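Beta-galactosidase (Geobacillus stearothermophilus, PDB 4OIF) probably hydrolyses terminal non-reducing beta-D-galactose residues from beta-D-galactosides, as a member of glycosyl hydrolase family 42. Local coordinates at residues 254-259 / 308-313; 274-279 / 460-465; 303-308 / 440-445; 353-358 / 631-636. All coordinates share one frame; numbering follows the deposited sequence.

Interaction 1 (254-259 / 308-313); sequences TNFMAD and DLYRSL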
loop_
_atom_site.group_PDB
_atom_site.type_symbol
_atom_site.label_atom_id
_atom_site.label_comp_id
_atom_site.label_asym_id
_atom_site.label_seq_id
_atom_site.Cartn_x
_atom_site.Cartn_y
_atom_site.Cartn_z
ATOM N N THR A 254 1.571 -32.752 13.340
ATOM C CA THR A 254 1.641 -31.304 13.526
ATOM C C THR A 254 0.593 -30.646 12.612
ATOM O O THR A 254 0.321 -31.151 11.522
ATOM C CB THR A 254 3.075 -30.758 13.250
ATOM O OG1 THR A 254 3.132 -29.359 13.554
ATOM C CG2 THR A 254 3.495 -30.984 11.797
ATOM N N ASN A 255 -0.018 -29.544 13.048
ATOM C CA ASN A 255 -1.125 -29.001 12.261
ATOM C C ASN A 255 -0.682 -28.097 11.100
ATOM O O ASN A 255 0.109 -27.164 11.263
ATOM C CB ASN A 255 -2.149 -28.274 13.155
ATOM C CG ASN A 255 -1.520 -27.357 14.212
ATOM O OD1 ASN A 255 -0.355 -27.511 14.615
ATOM N ND2 ASN A 255 -2.325 -26.405 14.691
ATOM N N PHE A 256 -1.194 -28.431 9.915
ATOM C CA PHE A 256 -0.923 -27.716 8.671
ATOM C C PHE A 256 -1.915 -26.578 8.446
ATOM O O PHE A 256 -3.000 -26.546 9.043
ATOM C CB PHE A 256 -0.983 -28.674 7.472
ATOM C CG PHE A 256 0.197 -29.613 7.357
ATOM C CD1 PHE A 256 1.256 -29.552 8.249
ATOM C CD2 PHE A 256 0.242 -30.556 6.330
ATOM C CE1 PHE A 256 2.341 -30.419 8.127
ATOM C CE2 PHE A 256 1.322 -31.430 6.204
ATOM C CZ PHE A 256 2.369 -31.356 7.107
ATOM N N MET A 257 -1.553 -25.660 7.556
ATOM C CA MET A 257 -2.409 -24.517 7.234
ATOM C C MET A 257 -2.760 -24.458 5.750
ATOM O O MET A 257 -2.178 -25.170 4.918
ATOM C CB MET A 257 -1.727 -23.200 7.634
ATOM C CG MET A 257 -1.449 -23.047 9.118
ATOM S SD MET A 257 -0.127 -21.865 9.473
ATOM C CE MET A 257 1.308 -22.786 8.954
ATOM N N ALA A 258 -3.725 -23.601 5.434
ATOM C CA ALA A 258 -3.948 -23.138 4.075
ATOM C C ALA A 258 -3.572 -21.662 4.058
ATOM O O ALA A 258 -3.537 -21.031 5.110
ATOM C CB ALA A 258 -5.389 -23.348 3.652
ATOM N N ASP A 259 -3.273 -21.110 2.889
ATOM C CA ASP A 259 -2.930 -19.693 2.820
ATOM C C ASP A 259 -4.082 -18.837 2.337
ATOM O O ASP A 259 -4.759 -19.150 1.344
ATOM C CB ASP A 259 -1.709 -19.459 1.942
ATOM C CG ASP A 259 -0.430 -19.477 2.742
ATOM O OD1 ASP A 259 -0.541 -19.515 3.985
ATOM O OD2 ASP A 259 0.670 -19.443 2.145
ATOM N N ASP A 308 -8.507 -32.903 -0.373
ATOM C CA ASP A 308 -8.015 -33.970 -1.212
ATOM C C ASP A 308 -6.492 -33.956 -1.194
ATOM O O ASP A 308 -5.831 -35.012 -1.135
ATOM C CB ASP A 308 -8.575 -33.827 -2.620
ATOM C CG ASP A 308 -10.066 -34.121 -2.673
ATOM O OD1 ASP A 308 -10.598 -34.708 -1.703
ATOM O OD2 ASP A 308 -10.714 -33.767 -3.675
ATOM N N LEU A 309 -5.934 -32.755 -1.205
ATOM C CA LEU A 309 -4.493 -32.638 -1.156
ATOM C C LEU A 309 -3.937 -33.282 0.122
ATOM O O LEU A 309 -3.059 -34.151 0.063
ATOM C CB LEU A 309 -4.077 -31.163 -1.260
ATOM C CG LEU A 309 -2.586 -30.867 -1.061
ATOM C CD1 LEU A 309 -1.713 -31.580 -2.092
ATOM C CD2 LEU A 309 -2.342 -29.377 -1.088
ATOM N N TYR A 310 -4.470 -32.880 1.272
ATOM C CA TYR A 310 -3.899 -33.300 2.551
ATOM C C TYR A 310 -4.215 -34.753 2.917
ATOM O O TYR A 310 -3.441 -35.411 3.614
ATOM C CB TYR A 310 -4.359 -32.354 3.662
ATOM C CG TYR A 310 -3.678 -31.004 3.585
ATOM C CD1 TYR A 310 -2.510 -30.845 2.841
ATOM C CD2 TYR A 310 -4.190 -29.896 4.252
ATOM C CE1 TYR A 310 -1.872 -29.628 2.757
ATOM C CE2 TYR A 310 -3.554 -28.665 4.176
ATOM C CZ TYR A 310 -2.397 -28.539 3.416
ATOM O OH TYR A 310 -1.748 -27.329 3.312
ATOM N N ARG A 311 -5.342 -35.260 2.440
ATOM C CA ARG A 311 -5.614 -36.680 2.569
ATOM C C ARG A 311 -4.568 -37.425 1.762
ATOM O O ARG A 311 -3.913 -38.332 2.269
ATOM C CB ARG A 311 -7.022 -37.038 2.084
ATOM C CG ARG A 311 -7.426 -38.499 2.347
ATOM C CD ARG A 311 -8.573 -38.910 1.455
ATOM N NE ARG A 311 -8.224 -38.698 0.056
ATOM C CZ ARG A 311 -8.730 -37.745 -0.717
ATOM N NH1 ARG A 311 -9.637 -36.901 -0.232
ATOM N NH2 ARG A 311 -8.321 -37.640 -1.975
ATOM N N SER A 312 -4.380 -37.004 0.516
ATOM C CA SER A 312 -3.500 -37.744 -0.378
ATOM C C SER A 312 -2.020 -37.777 0.034
ATOM O O SER A 312 -1.300 -38.669 -0.398
ATOM C CB SER A 312 -3.624 -37.190 -1.797
ATOM O OG SER A 312 -4.936 -37.391 -2.298
ATOM N N LEU A 313 -1.563 -36.829 0.852
ATOM C CA LEU A 313 -0.151 -36.810 1.281
ATOM C C LEU A 313 0.356 -38.144 1.821
ATOM O O LEU A 313 1.479 -38.566 1.528
ATOM C CB LEU A 313 0.072 -35.740 2.338
ATOM C CG LEU A 313 0.122 -34.356 1.709
ATOM C CD1 LEU A 313 0.126 -33.286 2.779
ATOM C CD2 LEU A 313 1.348 -34.242 0.792
#
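F256 turns the edge of its ring to the face of Y310 in a T-shaped pair: the planes stand at 68° and the centroids are 5.8 Å apart. F256 CD2 is the ring atom set over that face, displaced toward the rim, while F256 CB lies 4.2 Å from Y310 CE2 and lengthens the apolar contact back toward the strand. Both aromatic side chains hold CG beside the backbone N (chi1 -73° in Y310), and both set out toward the opposing segment. In Y310 this torsion, with CB directed at the strand, is consistent with the reach of the hydroxyl to the backbone just beyond F256. Y310 OH donates to M257 O at 2.7 Å; this acceptor lies at the edge of the phenol ring, near its plane, and the C=O...donor angle of 158° shows a fairly end-on approach, though tilted out of the carbonyl plane. The pairing is part of a TIM barrel: strand 252-259 is the fifth of the eight barrel strands, and helix 296-312, which carries Y310, follows the sixth. The backbone of F256 is itself bonded to S282 and D284 of that sixth strand. A phenylalanine in place of Y310 could keep the ring contact but would probably leave M257 O without this donor, loosening the tie between helix and strand. At the edge of the F256 ring, near its plane, L313 CD1 lies 4.1 Å from F256 CE2. The M257 CB points away from the helix, and its side chain touches E158, the predicted proton donor.

Interaction 2 (274-279 / 460-465); sequences FAKHLD and TKEHDF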
loop_
_atom_site.group_PDB
_atom_site.type_symbol
_atom_site.label_atom_id
_atom_site.label_comp_id
_atom_site.label_asym_id
_atom_site.label_seq_id
_atom_site.Cartn_x
_atom_site.Cartn_y
_atom_site.Cartn_z
ATOM N N PHE A 274 7.348 -32.659 4.537
ATOM C CA PHE A 274 7.131 -32.707 5.986
ATOM C C PHE A 274 6.280 -33.949 6.306
ATOM O O PHE A 274 6.467 -34.601 7.343
ATOM C CB PHE A 274 6.439 -31.423 6.484
ATOM C CG PHE A 274 6.697 -31.094 7.946
ATOM C CD1 PHE A 274 7.025 -29.805 8.332
ATOM C CD2 PHE A 274 6.700 -32.089 8.915
ATOM C CE1 PHE A 274 7.271 -29.502 9.665
ATOM C CE2 PHE A 274 6.952 -31.799 10.249
ATOM C CZ PHE A 274 7.245 -30.501 10.621
ATOM N N ALA A 275 5.355 -34.273 5.401
ATOM C CA ALA A 275 4.413 -35.374 5.603
ATOM C C ALA A 275 5.120 -36.698 5.879
ATOM O O ALA A 275 4.637 -37.522 6.668
ATOM C CB ALA A 275 3.501 -35.506 4.400
ATOM N N LYS A 276 6.260 -36.892 5.214
ATOM C CA LYS A 276 7.077 -38.088 5.410
ATOM C C LYS A 276 7.554 -38.229 6.857
ATOM O O LYS A 276 7.927 -39.316 7.276
ATOM C CB LYS A 276 8.292 -38.078 4.486
ATOM C CG LYS A 276 8.000 -37.970 2.991
ATOM C CD LYS A 276 9.296 -38.091 2.199
ATOM C CE LYS A 276 9.158 -37.521 0.800
ATOM N NZ LYS A 276 7.925 -38.045 0.167
ATOM N N HIS A 277 7.536 -37.137 7.617
ATOM C CA HIS A 277 8.033 -37.170 8.991
ATOM C C HIS A 277 6.921 -37.319 10.027
ATOM O O HIS A 277 7.198 -37.445 11.213
ATOM C CB HIS A 277 8.852 -35.906 9.289
ATOM C CG HIS A 277 10.065 -35.764 8.422
ATOM N ND1 HIS A 277 11.335 -36.080 8.858
ATOM C CD2 HIS A 277 10.197 -35.373 7.130
ATOM C CE1 HIS A 277 12.198 -35.871 7.878
ATOM N NE2 HIS A 277 11.534 -35.438 6.820
ATOM N N LEU A 278 5.672 -37.317 9.576
ATOM C CA LEU A 278 4.536 -37.395 10.486
ATOM C C LEU A 278 3.850 -38.758 10.428
ATOM O O LEU A 278 3.942 -39.458 9.421
ATOM C CB LEU A 278 3.530 -36.295 10.160
ATOM C CG LEU A 278 4.058 -34.858 10.162
ATOM C CD1 LEU A 278 2.954 -33.904 9.702
ATOM C CD2 LEU A 278 4.577 -34.461 11.536
ATOM N N ASP A 279 3.173 -39.138 11.509
ATOM C CA ASP A 279 2.404 -40.382 11.509
ATOM C C ASP A 279 1.070 -40.133 10.825
ATOM O O ASP A 279 0.548 -40.994 10.121
ATOM C CB ASP A 279 2.179 -40.908 12.937
ATOM C CG ASP A 279 3.474 -41.279 13.631
ATOM O OD1 ASP A 279 4.424 -41.703 12.930
ATOM O OD2 ASP A 279 3.545 -41.145 14.876
ATOM N N THR A 460 1.521 -35.198 -5.121
ATOM C CA THR A 460 2.810 -34.572 -5.338
ATOM C C THR A 460 3.670 -35.526 -6.147
ATOM O O THR A 460 3.270 -36.664 -6.378
ATOM C CB THR A 460 3.503 -34.240 -4.021
ATOM O OG1 THR A 460 3.912 -35.453 -3.377
ATOM C CG2 THR A 460 2.557 -33.490 -3.122
ATOM N N LYS A 461 4.846 -35.074 -6.580
ATOM C CA LYS A 461 5.740 -35.930 -7.353
ATOM C C LYS A 461 6.271 -37.082 -6.498
ATOM O O LYS A 461 6.825 -38.034 -7.024
ATOM C CB LYS A 461 6.897 -35.122 -7.940
ATOM C CG LYS A 461 7.803 -34.466 -6.919
ATOM C CD LYS A 461 8.806 -33.573 -7.617
ATOM C CE LYS A 461 9.867 -33.059 -6.664
ATOM N NZ LYS A 461 9.278 -32.107 -5.698
ATOM N N GLU A 462 6.071 -36.996 -5.183
ATOM C CA GLU A 462 6.388 -38.088 -4.260
ATOM C C GLU A 462 5.372 -39.245 -4.308
ATOM O O GLU A 462 5.349 -40.085 -3.409
ATOM C CB GLU A 462 6.459 -37.565 -2.810
ATOM C CG GLU A 462 7.271 -36.294 -2.601
ATOM C CD GLU A 462 8.754 -36.487 -2.868
ATOM O OE1 GLU A 462 9.297 -37.576 -2.549
ATOM O OE2 GLU A 462 9.375 -35.540 -3.402
ATOM N N HIS A 463 4.524 -39.281 -5.329
ATOM C CA HIS A 463 3.461 -40.286 -5.417
ATOM C C HIS A 463 3.620 -41.201 -6.610
ATOM O O HIS A 463 4.237 -40.850 -7.614
ATOM C CB HIS A 463 2.076 -39.632 -5.512
ATOM C CG HIS A 463 1.514 -39.200 -4.198
ATOM N ND1 HIS A 463 1.972 -38.090 -3.519
ATOM C CD2 HIS A 463 0.521 -39.720 -3.441
ATOM C CE1 HIS A 463 1.292 -37.951 -2.396
ATOM N NE2 HIS A 463 0.406 -38.927 -2.323
ATOM N N ASP A 464 3.014 -42.372 -6.491
ATOM C CA ASP A 464 2.939 -43.328 -7.571
ATOM C C ASP A 464 1.962 -42.847 -8.642
ATOM O O ASP A 464 0.752 -42.851 -8.428
ATOM C CB ASP A 464 2.502 -44.679 -7.012
ATOM C CG ASP A 464 2.650 -45.806 -8.003
ATOM O OD1 ASP A 464 2.707 -45.550 -9.228
ATOM O OD2 ASP A 464 2.693 -46.963 -7.537
ATOM N N PHE A 465 2.479 -42.436 -9.794
ATOM C CA PHE A 465 1.622 -41.979 -10.883
ATOM C C PHE A 465 0.776 -43.115 -11.460
ATOM O O PHE A 465 -0.372 -42.914 -11.881
ATOM C CB PHE A 465 2.454 -41.367 -12.010
ATOM C CG PHE A 465 3.169 -40.111 -11.635
ATOM C CD1 PHE A 465 2.778 -39.376 -10.527
ATOM C CD2 PHE A 465 4.233 -39.660 -12.397
ATOM C CE1 PHE A 465 3.438 -38.216 -10.184
ATOM C CE2 PHE A 465 4.896 -38.499 -12.057
ATOM C CZ PHE A 465 4.493 -37.774 -10.948
#
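K276 and E462 are brought together by one late bend and one early one. The lysine chain runs extended through chi2 and chi3 and bends only at its end (chi4 -48°), whereas E462 is bent at chi2 (-66°), which presents OE1 and the CG side of the chain to the lysine. The two side chains cross at about a right angle. K276 NZ donates to E462 OE1 at 3.1 Å, forming a salt bridge, but it approaches from above the carboxylate plane, 40° out of it. The ammonium group also rests against the aliphatic part of the glutamate, with K276 NZ 3.3 Å from E462 CG. Both residues are exposed, so solvent probably screens the pair.

The turn T460-H463 carries E462, and its side-chain bonds probably help to hold the glutamate backbone. T460 OG1 accepts from E462 N at 3.2 Å, and T460 OG1 also lies 3.3 Å from H463 ND1, a second hydrogen bond that meets the edge of the imidazole near its plane. Next to the glutamate, K461 pairs with D418 in a salt bridge of its own. On the lysine side, A275 O and L278 O both accept from K314 NZ. The arrangement is a surface salt bridge between two domains, joining the loop before barrel strand 282-284 to a type I beta turn of the trimerisation domain that begins with an ST turn at T460.

Interaction 3 (303-308 / 440-445); sequences VGFIND and QTLVQH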
loop_
_atom_site.group_PDB
_atom_site.type_symbol
_atom_site.label_atom_id
_atom_site.label_comp_id
_atom_site.label_asym_id
_atom_site.label_seq_id
_atom_site.Cartn_x
_atom_site.Cartn_y
_atom_site.Cartn_z
ATOM N N VAL A 303 -12.364 -25.872 -0.529
ATOM C CA VAL A 303 -12.113 -26.625 0.693
ATOM C C VAL A 303 -11.871 -28.095 0.365
ATOM O O VAL A 303 -10.933 -28.721 0.868
ATOM C CB VAL A 303 -13.284 -26.493 1.685
ATOM C CG1 VAL A 303 -13.009 -27.302 2.946
ATOM C CG2 VAL A 303 -13.517 -25.032 2.032
ATOM N N GLY A 304 -12.715 -28.635 -0.508
ATOM C CA GLY A 304 -12.597 -30.020 -0.919
ATOM C C GLY A 304 -11.270 -30.278 -1.608
ATOM O O GLY A 304 -10.668 -31.329 -1.417
ATOM N N PHE A 305 -10.814 -29.311 -2.403
ATOM C CA PHE A 305 -9.516 -29.415 -3.044
ATOM C C PHE A 305 -8.425 -29.560 -1.992
ATOM O O PHE A 305 -7.605 -30.502 -2.057
ATOM C CB PHE A 305 -9.246 -28.204 -3.928
ATOM C CG PHE A 305 -7.899 -28.229 -4.611
ATOM C CD1 PHE A 305 -7.745 -28.861 -5.838
ATOM C CD2 PHE A 305 -6.791 -27.591 -4.038
ATOM C CE1 PHE A 305 -6.501 -28.869 -6.487
ATOM C CE2 PHE A 305 -5.553 -27.594 -4.669
ATOM C CZ PHE A 305 -5.404 -28.238 -5.901
ATOM N N ILE A 306 -8.406 -28.651 -1.016
ATOM C CA ILE A 306 -7.361 -28.787 0.013
ATOM C C ILE A 306 -7.469 -30.108 0.794
ATOM O O ILE A 306 -6.456 -30.752 1.096
ATOM C CB ILE A 306 -7.369 -27.627 1.017
ATOM C CG1 ILE A 306 -6.974 -26.347 0.310
ATOM C CG2 ILE A 306 -6.333 -27.876 2.120
ATOM C CD1 ILE A 306 -5.508 -26.317 -0.085
ATOM N N ASN A 307 -8.691 -30.524 1.102
ATOM C CA ASN A 307 -8.874 -31.811 1.757
ATOM C C ASN A 307 -8.277 -32.930 0.931
ATOM O O ASN A 307 -7.610 -33.798 1.455
ATOM C CB ASN A 307 -10.343 -32.089 2.007
ATOM C CG ASN A 307 -10.894 -31.315 3.180
ATOM O OD1 ASN A 307 -10.148 -30.782 4.012
ATOM N ND2 ASN A 307 -12.215 -31.264 3.266
ATOM N N ASP A 308 -8.507 -32.903 -0.373
ATOM C CA ASP A 308 -8.015 -33.970 -1.212
ATOM C C ASP A 308 -6.492 -33.956 -1.194
ATOM O O ASP A 308 -5.831 -35.012 -1.135
ATOM C CB ASP A 308 -8.575 -33.827 -2.620
ATOM C CG ASP A 308 -10.066 -34.121 -2.673
ATOM O OD1 ASP A 308 -10.598 -34.708 -1.703
ATOM O OD2 ASP A 308 -10.714 -33.767 -3.675
ATOM N N GLN A 440 -4.884 -21.809 -7.709
ATOM C CA GLN A 440 -6.215 -21.492 -8.222
ATOM C C GLN A 440 -6.496 -22.211 -9.542
ATOM O O GLN A 440 -7.583 -22.773 -9.744
ATOM C CB GLN A 440 -6.376 -19.981 -8.407
ATOM C CG GLN A 440 -6.356 -19.173 -7.103
ATOM C CD GLN A 440 -4.971 -18.657 -6.734
ATOM O OE1 GLN A 440 -3.950 -19.156 -7.217
ATOM N NE2 GLN A 440 -4.933 -17.642 -5.882
ATOM N N THR A 441 -5.510 -22.192 -10.434
ATOM C CA THR A 441 -5.613 -22.851 -11.734
ATOM C C THR A 441 -5.877 -24.344 -11.540
ATOM O O THR A 441 -6.802 -24.940 -12.153
ATOM C CB THR A 441 -4.322 -22.631 -12.574
ATOM O OG1 THR A 441 -4.141 -21.229 -12.812
ATOM C CG2 THR A 441 -4.398 -23.350 -13.913
ATOM N N LEU A 442 -5.077 -24.950 -10.668
ATOM C CA LEU A 442 -5.355 -26.340 -10.315
ATOM C C LEU A 442 -6.823 -26.527 -9.900
ATOM O O LEU A 442 -7.495 -27.438 -10.398
ATOM C CB LEU A 442 -4.437 -26.814 -9.210
ATOM C CG LEU A 442 -3.147 -27.426 -9.725
ATOM C CD1 LEU A 442 -2.332 -26.399 -10.491
ATOM C CD2 LEU A 442 -2.370 -27.971 -8.542
ATOM N N VAL A 443 -7.327 -25.650 -9.028
ATOM C CA VAL A 443 -8.734 -25.734 -8.628
ATOM C C VAL A 443 -9.684 -25.637 -9.845
ATOM O O VAL A 443 -10.731 -26.295 -9.890
ATOM C CB VAL A 443 -9.077 -24.649 -7.589
ATOM C CG1 VAL A 443 -10.535 -24.712 -7.206
ATOM C CG2 VAL A 443 -8.225 -24.823 -6.365
ATOM N N GLN A 444 -9.306 -24.840 -10.839
ATOM C CA GLN A 444 -10.085 -24.767 -12.077
ATOM C C GLN A 444 -10.141 -26.123 -12.757
ATOM O O GLN A 444 -11.160 -26.493 -13.351
ATOM C CB GLN A 444 -9.512 -23.740 -13.057
ATOM C CG GLN A 444 -9.704 -22.315 -12.623
ATOM C CD GLN A 444 -10.927 -22.173 -11.750
ATOM O OE1 GLN A 444 -12.064 -22.313 -12.221
ATOM N NE2 GLN A 444 -10.706 -21.909 -10.459
ATOM N N HIS A 445 -9.049 -26.874 -12.683
ATOM C CA HIS A 445 -9.087 -28.179 -13.341
ATOM C C HIS A 445 -9.803 -29.239 -12.492
ATOM O O HIS A 445 -10.377 -30.195 -13.012
ATOM C CB HIS A 445 -7.672 -28.588 -13.724
ATOM C CG HIS A 445 -7.133 -27.775 -14.858
ATOM N ND1 HIS A 445 -7.016 -28.267 -16.140
ATOM C CD2 HIS A 445 -6.764 -26.472 -14.918
ATOM C CE1 HIS A 445 -6.555 -27.316 -16.931
ATOM N NE2 HIS A 445 -6.394 -26.217 -16.215
#
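F305 reaches across from helix 296-312 and lays its ring against L442 and V443 of helix 438-451. Followed along 440-445, the contact begins after Q440, whose CB points away and whose amide NE2 is given to D262, and after T441, whose hydroxyl is bonded to R437 O, just ahead of the helix. L442 then supplies the first touch: its CB lies 3.7 Å from F305 CZ, and L442 CD2 is 4.0 Å from the same F305 CZ. L442 CB comes at the CZ end of the ring obliquely, neither over a face nor at the edge. V443 comes next, and V443 CA is 6.7 Å from F305 CA, the closest approach of the two backbones by CA atoms. Its CG2 sits over a ring face as a CH-pi contact, 3.9 Å from the F305 centroid and only 14° off the ring normal. Two torsions account for this: F305 holds CG anti to its own N (chi1 179°), extending the ring toward the neighbouring helix, while V443 places CG1 anti to N (chi1 178°) and keeps CG2 on the side that faces the ring. Past V443, H445 is bonded to Y607 through ND1.

Y446, one residue further on, meets the F305 ring edge-to-face and bonds D308 OD2 through its hydroxyl, adding a polar tie to the apolar one. V458 of strand 456-459 also touches F305. All three residues that meet here are buried, and the arrangement is a helix-to-helix domain interface, in which a helix of the catalytic TIM barrel is packed on one of the trimerisation domain.

Interaction 4 (353-358 / 631-636); sequences GSDSIL and QARQAP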
loop_
_atom_site.group_PDB
_atom_site.type_symbol
_atom_site.label_atom_id
_atom_site.label_comp_id
_atom_site.label_asym_id
_atom_site.label_seq_id
_atom_site.Cartn_x
_atom_site.Cartn_y
_atom_site.Cartn_z
ATOM N N GLY A 353 -12.287 -37.324 3.894
ATOM C CA GLY A 353 -11.311 -38.195 4.526
ATOM C C GLY A 353 -10.947 -37.988 5.990
ATOM O O GLY A 353 -10.232 -38.806 6.567
ATOM N N SER A 354 -11.429 -36.921 6.609
ATOM C CA SER A 354 -11.091 -36.675 8.014
ATOM C C SER A 354 -11.730 -37.680 8.979
ATOM O O SER A 354 -12.908 -38.023 8.845
ATOM C CB SER A 354 -11.505 -35.261 8.417
ATOM O OG SER A 354 -11.186 -35.003 9.771
ATOM N N ASP A 355 -10.949 -38.150 9.949
ATOM C CA ASP A 355 -11.487 -38.957 11.049
ATOM C C ASP A 355 -11.667 -38.125 12.319
ATOM O O ASP A 355 -11.711 -38.666 13.425
ATOM C CB ASP A 355 -10.592 -40.166 11.337
ATOM C CG ASP A 355 -10.793 -41.287 10.334
ATOM O OD1 ASP A 355 -11.824 -41.283 9.626
ATOM O OD2 ASP A 355 -9.922 -42.180 10.253
ATOM N N SER A 356 -11.793 -36.812 12.161
ATOM C CA SER A 356 -12.051 -35.937 13.301
ATOM C C SER A 356 -12.754 -34.646 12.901
ATOM O O SER A 356 -12.639 -34.194 11.767
ATOM C CB SER A 356 -10.748 -35.589 14.023
ATOM O OG SER A 356 -9.911 -34.797 13.200
ATOM N N ILE A 357 -13.495 -34.083 13.849
ATOM C CA ILE A 357 -13.938 -32.703 13.815
ATOM C C ILE A 357 -13.429 -32.011 15.091
ATOM O O ILE A 357 -13.927 -32.230 16.219
ATOM C CB ILE A 357 -15.473 -32.575 13.692
ATOM C CG1 ILE A 357 -15.979 -33.252 12.407
ATOM C CG2 ILE A 357 -15.875 -31.116 13.709
ATOM C CD1 ILE A 357 -15.486 -32.618 11.112
ATOM N N LEU A 358 -12.401 -31.194 14.903
ATOM C CA LEU A 358 -11.763 -30.505 16.006
ATOM C C LEU A 358 -11.757 -28.993 15.753
ATOM O O LEU A 358 -11.549 -28.520 14.629
ATOM C CB LEU A 358 -10.343 -31.041 16.224
ATOM C CG LEU A 358 -10.267 -32.540 16.552
ATOM C CD1 LEU A 358 -8.838 -33.102 16.440
ATOM C CD2 LEU A 358 -10.848 -32.817 17.935
ATOM N N GLN A 631 -19.919 -36.998 -2.106
ATOM C CA GLN A 631 -18.571 -37.515 -1.885
ATOM C C GLN A 631 -18.631 -38.752 -1.022
ATOM O O GLN A 631 -19.457 -38.823 -0.131
ATOM C CB GLN A 631 -17.683 -36.462 -1.212
ATOM C CG GLN A 631 -17.279 -35.297 -2.105
ATOM C CD GLN A 631 -16.353 -35.721 -3.217
ATOM O OE1 GLN A 631 -15.539 -36.639 -3.057
ATOM N NE2 GLN A 631 -16.477 -35.063 -4.361
ATOM N N ALA A 632 -17.743 -39.714 -1.250
ATOM C CA ALA A 632 -17.844 -40.988 -0.547
ATOM C C ALA A 632 -16.551 -41.508 0.095
ATOM O O ALA A 632 -15.435 -41.177 -0.318
ATOM C CB ALA A 632 -18.376 -42.029 -1.492
ATOM N N ARG A 633 -16.722 -42.341 1.112
ATOM C CA ARG A 633 -15.625 -43.136 1.643
ATOM C C ARG A 633 -16.003 -44.601 1.549
ATOM O O ARG A 633 -17.168 -44.949 1.614
ATOM C CB ARG A 633 -15.303 -42.724 3.072
ATOM C CG ARG A 633 -14.728 -41.318 3.114
ATOM C CD ARG A 633 -14.463 -40.849 4.495
ATOM N NE ARG A 633 -13.389 -41.597 5.129
ATOM C CZ ARG A 633 -12.900 -41.284 6.318
ATOM N NH1 ARG A 633 -13.403 -40.239 6.967
ATOM N NH2 ARG A 633 -11.922 -42.006 6.854
ATOM N N GLN A 634 -15.019 -45.462 1.358
ATOM C CA GLN A 634 -15.318 -46.842 1.041
ATOM C C GLN A 634 -14.743 -47.794 2.068
ATOM O O GLN A 634 -13.549 -47.765 2.360
ATOM C CB GLN A 634 -14.792 -47.176 -0.355
ATOM C CG GLN A 634 -15.175 -46.137 -1.390
ATOM C CD GLN A 634 -15.048 -46.638 -2.815
ATOM O OE1 GLN A 634 -14.030 -46.432 -3.472
ATOM N NE2 GLN A 634 -16.090 -47.293 -3.302
ATOM N N ALA A 635 -15.615 -48.630 2.623
ATOM C CA ALA A 635 -15.225 -49.689 3.547
ATOM C C ALA A 635 -15.199 -51.024 2.790
ATOM O O ALA A 635 -15.674 -51.095 1.657
ATOM C CB ALA A 635 -16.187 -49.739 4.723
ATOM N N PRO A 636 -14.626 -52.081 3.394
ATOM C CA PRO A 636 -14.659 -53.367 2.686
ATOM C C PRO A 636 -16.087 -53.808 2.383
ATOM O O PRO A 636 -16.396 -54.209 1.262
ATOM C CB PRO A 636 -13.994 -54.328 3.673
ATOM C CG PRO A 636 -13.139 -53.470 4.534
ATOM C CD PRO A 636 -13.869 -52.167 4.659
#
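The Schellman motif that ends helix 341-351, with G353 as its C-prime residue at positive phi, receives the guanidinium of R633 at its exit. R633 bends at chi3 (67°) and brings one face over G353, with G353 C 3.4 Å above the plane and toward the rim. R633 NH1 donates to S354 O at 2.9 Å, coming from well above the carbonyl plane. The salt bridge is straighter at the hydrogen (151°): R633 NH2 meets D355 OD1 at 2.9 Å, on the syn side but tilted from the carboxylate plane, and the carboxylate and guanidinium planes differ by only 19°. A weak bond of 3.3 Å from R633 NH1 to D355 OD1 adds to it. The contact joins two domains, since D355 leads into the eighth TIM-barrel strand, 356-359, and R633 lies on edge strand 628-634 of the C-terminal beta domain. A leucine in place of R633 would probably leave the buried D355 OD1 without its opposite charge and S354 O without this donor. The guanidinium has further acceptors in T407 O, through NH2, and I350 O, through NH1. D355 OD2 is held in turn by G406 N.

Overall arrangement
Helix 296-312 is the common element: interactions 1 and 3 share D308 on it, with centres 12 Å apart. Interaction 2 adjoins interaction 1 at a centre separation of 11 Å; H463 NE2 lies 2.6 Å from S312 O, a probable hydrogen bond, and L278 CD1 packs 3.7 Å from F256 CZ. Interaction 4 is reached from the same helix through R311 CD, 4.2 Å from G353 CA. Interactions 2 and 3 tie the barrel to the trimerisation domain, and interaction 4 ties it to the C-terminal domain. Interaction 1 approaches the predicted catalytic pair most closely: the M257 side chain is about 3 Å from that of E158 and about 7 Å from that of E322.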